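Local coordinates for protein S-adenosylmethionine:tRNA ribosyltransferase-isomerase (PDB 1VKY) that probably transfers and isomerises the ribose moiety of S-adenosylmethionine onto the 7-aminomethyl group of preQ1-modified tRNA, giving epoxyqueuosine in the queuosine pathway, at residues B[55-64]-B[191-202]. Residues are numbered along the deposited sequence; the frame is centred on the assembly and turned at random.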
loop_
_atom_site.group_PDB
_atom_site.type_symbol
_atom_site.label_atom_id
_atom_site.label_comp_id
_atom_site.label_asym_id
_atom_site.label_seq_id
_atom_site.Cartn_x
_atom_site.Cartn_y
_atom_site.Cartn_z
ATOM N N PHE B 55 -19.506 -1.523 -2.837
ATOM C CA PHE B 55 -19.421 -1.239 -1.421
ATOM C C PHE B 55 -20.479 -0.280 -0.912
ATOM O O PHE B 55 -21.030 -0.490 0.171
ATOM C CB PHE B 55 -18.032 -0.752 -0.973
ATOM C CG PHE B 55 -17.830 -0.902 0.519
ATOM C CD1 PHE B 55 -17.385 -2.087 1.047
ATOM C CD2 PHE B 55 -18.153 0.117 1.380
ATOM C CE1 PHE B 55 -17.252 -2.234 2.422
ATOM C CE2 PHE B 55 -18.032 -0.019 2.725
ATOM C CZ PHE B 55 -17.594 -1.204 3.262
ATOM N N ARG B 56 -20.748 0.788 -1.653
ATOM C CA ARG B 56 -21.709 1.806 -1.182
ATOM C C ARG B 56 -23.115 1.233 -0.992
ATOM O O ARG B 56 -23.916 1.788 -0.249
ATOM C CB ARG B 56 -21.763 2.992 -2.137
ATOM C CG ARG B 56 -22.197 2.638 -3.555
ATOM C CD ARG B 56 -22.289 3.840 -4.509
ATOM N NE ARG B 56 -21.061 4.631 -4.485
ATOM C CZ ARG B 56 -20.123 4.660 -5.434
ATOM N NH1 ARG B 56 -20.236 3.944 -6.565
ATOM N NH2 ARG B 56 -19.049 5.425 -5.240
ATOM N N GLU B 57 -23.394 0.097 -1.633
ATOM C CA GLU B 57 -24.673 -0.654 -1.471
ATOM C C GLU B 57 -24.795 -1.461 -0.160
ATOM O O GLU B 57 -25.809 -2.124 0.103
ATOM C CB GLU B 57 -24.851 -1.563 -2.691
ATOM C CG GLU B 57 -25.046 -0.760 -3.963
ATOM C CD GLU B 57 -24.854 -1.556 -5.242
ATOM O OE1 GLU B 57 -24.209 -2.618 -5.256
ATOM O OE2 GLU B 57 -25.345 -1.093 -6.271
ATOM N N ILE B 58 -23.775 -1.364 0.698
ATOM C CA ILE B 58 -23.832 -1.966 2.036
ATOM C C ILE B 58 -25.004 -1.456 2.818
ATOM O O ILE B 58 -25.577 -2.199 3.595
ATOM C CB ILE B 58 -22.502 -1.739 2.839
ATOM C CG1 ILE B 58 -22.450 -2.658 4.075
ATOM C CG2 ILE B 58 -22.304 -0.259 3.229
ATOM C CD1 ILE B 58 -21.089 -2.750 4.666
ATOM N N ILE B 59 -25.401 -0.210 2.581
ATOM C CA ILE B 59 -26.544 0.362 3.280
ATOM C C ILE B 59 -27.863 -0.436 3.099
ATOM O O ILE B 59 -28.717 -0.453 3.972
ATOM C CB ILE B 59 -26.725 1.815 2.808
ATOM C CG1 ILE B 59 -27.720 2.571 3.698
ATOM C CG2 ILE B 59 -27.117 1.868 1.332
ATOM C CD1 ILE B 59 -27.576 4.082 3.553
ATOM N N GLU B 60 -28.010 -1.108 1.969
ATOM C CA GLU B 60 -29.212 -1.931 1.675
ATOM C C GLU B 60 -29.325 -3.200 2.557
ATOM O O GLU B 60 -30.315 -3.931 2.471
ATOM C CB GLU B 60 -29.179 -2.359 0.211
ATOM C CG GLU B 60 -29.183 -1.168 -0.723
ATOM C CD GLU B 60 -29.085 -1.577 -2.167
ATOM O OE1 GLU B 60 -29.255 -2.772 -2.444
ATOM O OE2 GLU B 60 -28.875 -0.729 -3.021
ATOM N N TYR B 61 -28.283 -3.474 3.363
ATOM C CA TYR B 61 -28.235 -4.625 4.242
ATOM C C TYR B 61 -28.332 -4.223 5.702
ATOM O O TYR B 61 -28.375 -5.072 6.557
ATOM C CB TYR B 61 -26.930 -5.408 4.008
ATOM C CG TYR B 61 -26.881 -5.973 2.619
ATOM C CD1 TYR B 61 -26.259 -5.277 1.605
ATOM C CD2 TYR B 61 -27.559 -7.157 2.301
ATOM C CE1 TYR B 61 -26.226 -5.768 0.304
ATOM C CE2 TYR B 61 -27.555 -7.660 1.006
ATOM C CZ TYR B 61 -26.879 -6.952 -0.000
ATOM O OH TYR B 61 -26.853 -7.426 -1.292
ATOM N N LEU B 62 -28.366 -2.928 5.978
ATOM C CA LEU B 62 -28.305 -2.438 7.334
ATOM C C LEU B 62 -29.610 -1.787 7.651
ATOM O O LEU B 62 -30.210 -1.122 6.829
ATOM C CB LEU B 62 -27.134 -1.451 7.544
ATOM C CG LEU B 62 -25.729 -2.059 7.291
ATOM C CD1 LEU B 62 -24.612 -1.003 7.264
ATOM C CD2 LEU B 62 -25.423 -3.151 8.280
ATOM N N GLU B 63 -30.044 -1.985 8.873
ATOM C CA GLU B 63 -31.279 -1.421 9.348
ATOM C C GLU B 63 -31.052 -0.423 10.484
ATOM O O GLU B 63 -29.995 -0.401 11.090
ATOM C CB GLU B 63 -32.213 -2.532 9.767
ATOM C CG GLU B 63 -31.684 -3.495 10.774
ATOM C CD GLU B 63 -32.559 -4.724 10.882
ATOM O OE1 GLU B 63 -32.472 -5.615 9.985
ATOM O OE2 GLU B 63 -33.328 -4.761 11.856
ATOM N N PRO B 64 -32.031 0.435 10.736
ATOM C CA PRO B 64 -31.944 1.386 11.833
ATOM C C PRO B 64 -31.638 0.651 13.147
ATOM O O PRO B 64 -32.191 -0.422 13.424
ATOM C CB PRO B 64 -33.349 2.020 11.855
ATOM C CG PRO B 64 -33.879 1.850 10.489
ATOM C CD PRO B 64 -33.301 0.574 9.989
ATOM N N PHE B 191 -15.251 2.630 3.848
ATOM C CA PHE B 191 -16.275 3.574 4.243
ATOM C C PHE B 191 -15.798 5.011 3.952
ATOM O O PHE B 191 -14.800 5.430 4.502
ATOM C CB PHE B 191 -16.578 3.459 5.736
ATOM C CG PHE B 191 -17.356 2.241 6.111
ATOM C CD1 PHE B 191 -16.701 1.082 6.506
ATOM C CD2 PHE B 191 -18.744 2.239 6.045
ATOM C CE1 PHE B 191 -17.423 -0.055 6.834
ATOM C CE2 PHE B 191 -19.468 1.109 6.373
ATOM C CZ PHE B 191 -18.817 -0.040 6.771
ATOM N N THR B 192 -16.505 5.761 3.107
ATOM C CA THR B 192 -16.196 7.184 2.867
ATOM C C THR B 192 -17.001 8.042 3.844
ATOM O O THR B 192 -17.989 7.582 4.390
ATOM C CB THR B 192 -16.582 7.582 1.446
ATOM O OG1 THR B 192 -17.980 7.366 1.262
ATOM C CG2 THR B 192 -15.904 6.687 0.407
ATOM N N PRO B 193 -16.622 9.303 4.061
ATOM C CA PRO B 193 -17.455 10.196 4.892
ATOM C C PRO B 193 -18.880 10.347 4.372
ATOM O O PRO B 193 -19.795 10.464 5.149
ATOM C CB PRO B 193 -16.710 11.532 4.854
ATOM C CG PRO B 193 -15.279 11.190 4.478
ATOM C CD PRO B 193 -15.376 9.955 3.602
ATOM N N GLU B 194 -19.055 10.326 3.065
ATOM C CA GLU B 194 -20.377 10.426 2.449
ATOM C C GLU B 194 -21.230 9.198 2.758
ATOM O O GLU B 194 -22.422 9.326 3.009
ATOM C CB GLU B 194 -20.212 10.608 0.937
ATOM C CG GLU B 194 -21.481 10.616 0.109
ATOM N N LEU B 195 -20.611 8.015 2.763
ATOM C CA LEU B 195 -21.329 6.764 3.112
ATOM C C LEU B 195 -21.693 6.731 4.588
ATOM O O LEU B 195 -22.842 6.461 4.970
ATOM C CB LEU B 195 -20.514 5.532 2.683
ATOM C CG LEU B 195 -21.124 4.132 2.922
ATOM C CD1 LEU B 195 -22.528 3.978 2.290
ATOM C CD2 LEU B 195 -20.186 3.083 2.385
ATOM N N ILE B 196 -20.732 7.078 5.423
ATOM C CA ILE B 196 -20.983 7.151 6.826
ATOM C C ILE B 196 -22.152 8.076 7.131
ATOM O O ILE B 196 -22.994 7.746 7.931
ATOM C CB ILE B 196 -19.699 7.575 7.543
ATOM C CG1 ILE B 196 -18.721 6.396 7.522
ATOM C CG2 ILE B 196 -20.003 8.010 8.982
ATOM C CD1 ILE B 196 -17.290 6.778 7.711
ATOM N N GLU B 197 -22.218 9.230 6.471
ATOM C CA GLU B 197 -23.336 10.149 6.691
ATOM C C GLU B 197 -24.686 9.560 6.235
ATOM O O GLU B 197 -25.657 9.640 6.957
ATOM C CB GLU B 197 -23.043 11.483 6.005
ATOM C CG GLU B 197 -22.099 12.359 6.821
ATOM C CD GLU B 197 -22.819 13.173 7.898
ATOM O OE1 GLU B 197 -23.194 12.615 8.953
ATOM N N LYS B 198 -24.740 8.947 5.058
ATOM C CA LYS B 198 -25.949 8.226 4.638
ATOM C C LYS B 198 -26.370 7.167 5.660
ATOM O O LYS B 198 -27.539 7.048 5.998
ATOM C CB LYS B 198 -25.732 7.531 3.296
ATOM C CG LYS B 198 -25.774 8.430 2.109
ATOM C CD LYS B 198 -25.680 7.601 0.831
ATOM C CE LYS B 198 -25.763 8.468 -0.433
ATOM N NZ LYS B 198 -24.543 9.287 -0.662
ATOM N N LEU B 199 -25.411 6.389 6.156
ATOM C CA LEU B 199 -25.718 5.336 7.138
ATOM C C LEU B 199 -26.306 5.907 8.421
ATOM O O LEU B 199 -27.310 5.391 9.000
ATOM C CB LEU B 199 -24.441 4.532 7.469
ATOM C CG LEU B 199 -23.966 3.617 6.348
ATOM C CD1 LEU B 199 -22.531 3.142 6.543
ATOM C CD2 LEU B 199 -24.920 2.425 6.176
ATOM N N LYS B 200 -25.682 6.978 8.902
ATOM C CA LYS B 200 -26.191 7.589 10.124
ATOM C C LYS B 200 -27.618 8.135 9.902
ATOM O O LYS B 200 -28.487 8.022 10.772
ATOM C CB LYS B 200 -25.257 8.719 10.574
ATOM C CG LYS B 200 -23.941 8.221 11.137
ATOM C CD LYS B 200 -22.989 9.395 11.517
ATOM C CE LYS B 200 -21.804 8.836 12.296
ATOM N NZ LYS B 200 -20.783 9.856 12.616
ATOM N N LYS B 201 -27.865 8.697 8.726
ATOM C CA LYS B 201 -29.219 9.199 8.375
ATOM C C LYS B 201 -30.267 8.099 8.391
ATOM O O LYS B 201 -31.426 8.366 8.632
ATOM C CB LYS B 201 -29.230 9.828 6.976
ATOM C CG LYS B 201 -28.648 11.234 6.899
ATOM N N LYS B 202 -29.863 6.876 8.065
ATOM C CA LYS B 202 -30.739 5.715 8.099
ATOM C C LYS B 202 -30.960 5.229 9.529
ATOM O O LYS B 202 -31.846 4.403 9.774
ATOM C CB LYS B 202 -30.143 4.588 7.224
ATOM C CG LYS B 202 -31.115 3.393 6.966
ATOM C CD LYS B 202 -30.535 2.323 5.995
ATOM C CE LYS B 202 -31.629 1.299 5.607
ATOM N NZ LYS B 202 -31.214 0.308 4.590
#
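Phe55, Ile58 and Ile59 of 3-10 segment 55-61, with Leu62 of the loop after it, pack against Phe191 and helix 193-202 in an apolar contact closed at one end by a lysine. The 3-10 segment belongs to the connection between strands 49-54 and 67-75 of the mixed sheet; of that sheet, Leu40 meets Phe55 and Ile58, while Leu68 touches Leu62, Phe191 and Leu199. Just ahead of the helix, one residue before the N-cap Thr192, Phe191 forms a T-shaped pair with Phe55, planes at 89°, the edge of Phe55 directed at the face of Phe191: Phe55 CE2 sits 3.9 Å above the ring, over its centre. Leu195 brings CD2 to the edge of the Phe55 ring, 3.7 Å from Phe55 CD2; a chi1 of -178°, which swings CG away from the backbone N, puts it there. One turn on, Leu199 CD2 touches both Ile59 CG1 and Leu62 CD1, the latter at 3.6 Å. Lys202 runs out fully extended, its CD 3.6 Å from Ile59 CG1. Lys202 NZ donates to Leu62 O at 2.8 Å, nearly in line with C=O, and to Ile59 O at 2.7 Å, tilted 32° from the carbonyl plane; Leu62 N reaches Ile59 O from the opposite face. Replacing Lys202 by alanine removes the ammonium, which would probably leave Leu62 O without this donor and Ile59 O with one bond fewer. The positive charge probably offsets the partial negative charge of two carbonyls where the 3-10 segment ends, tying it to the helix at the edge of an otherwise apolar contact.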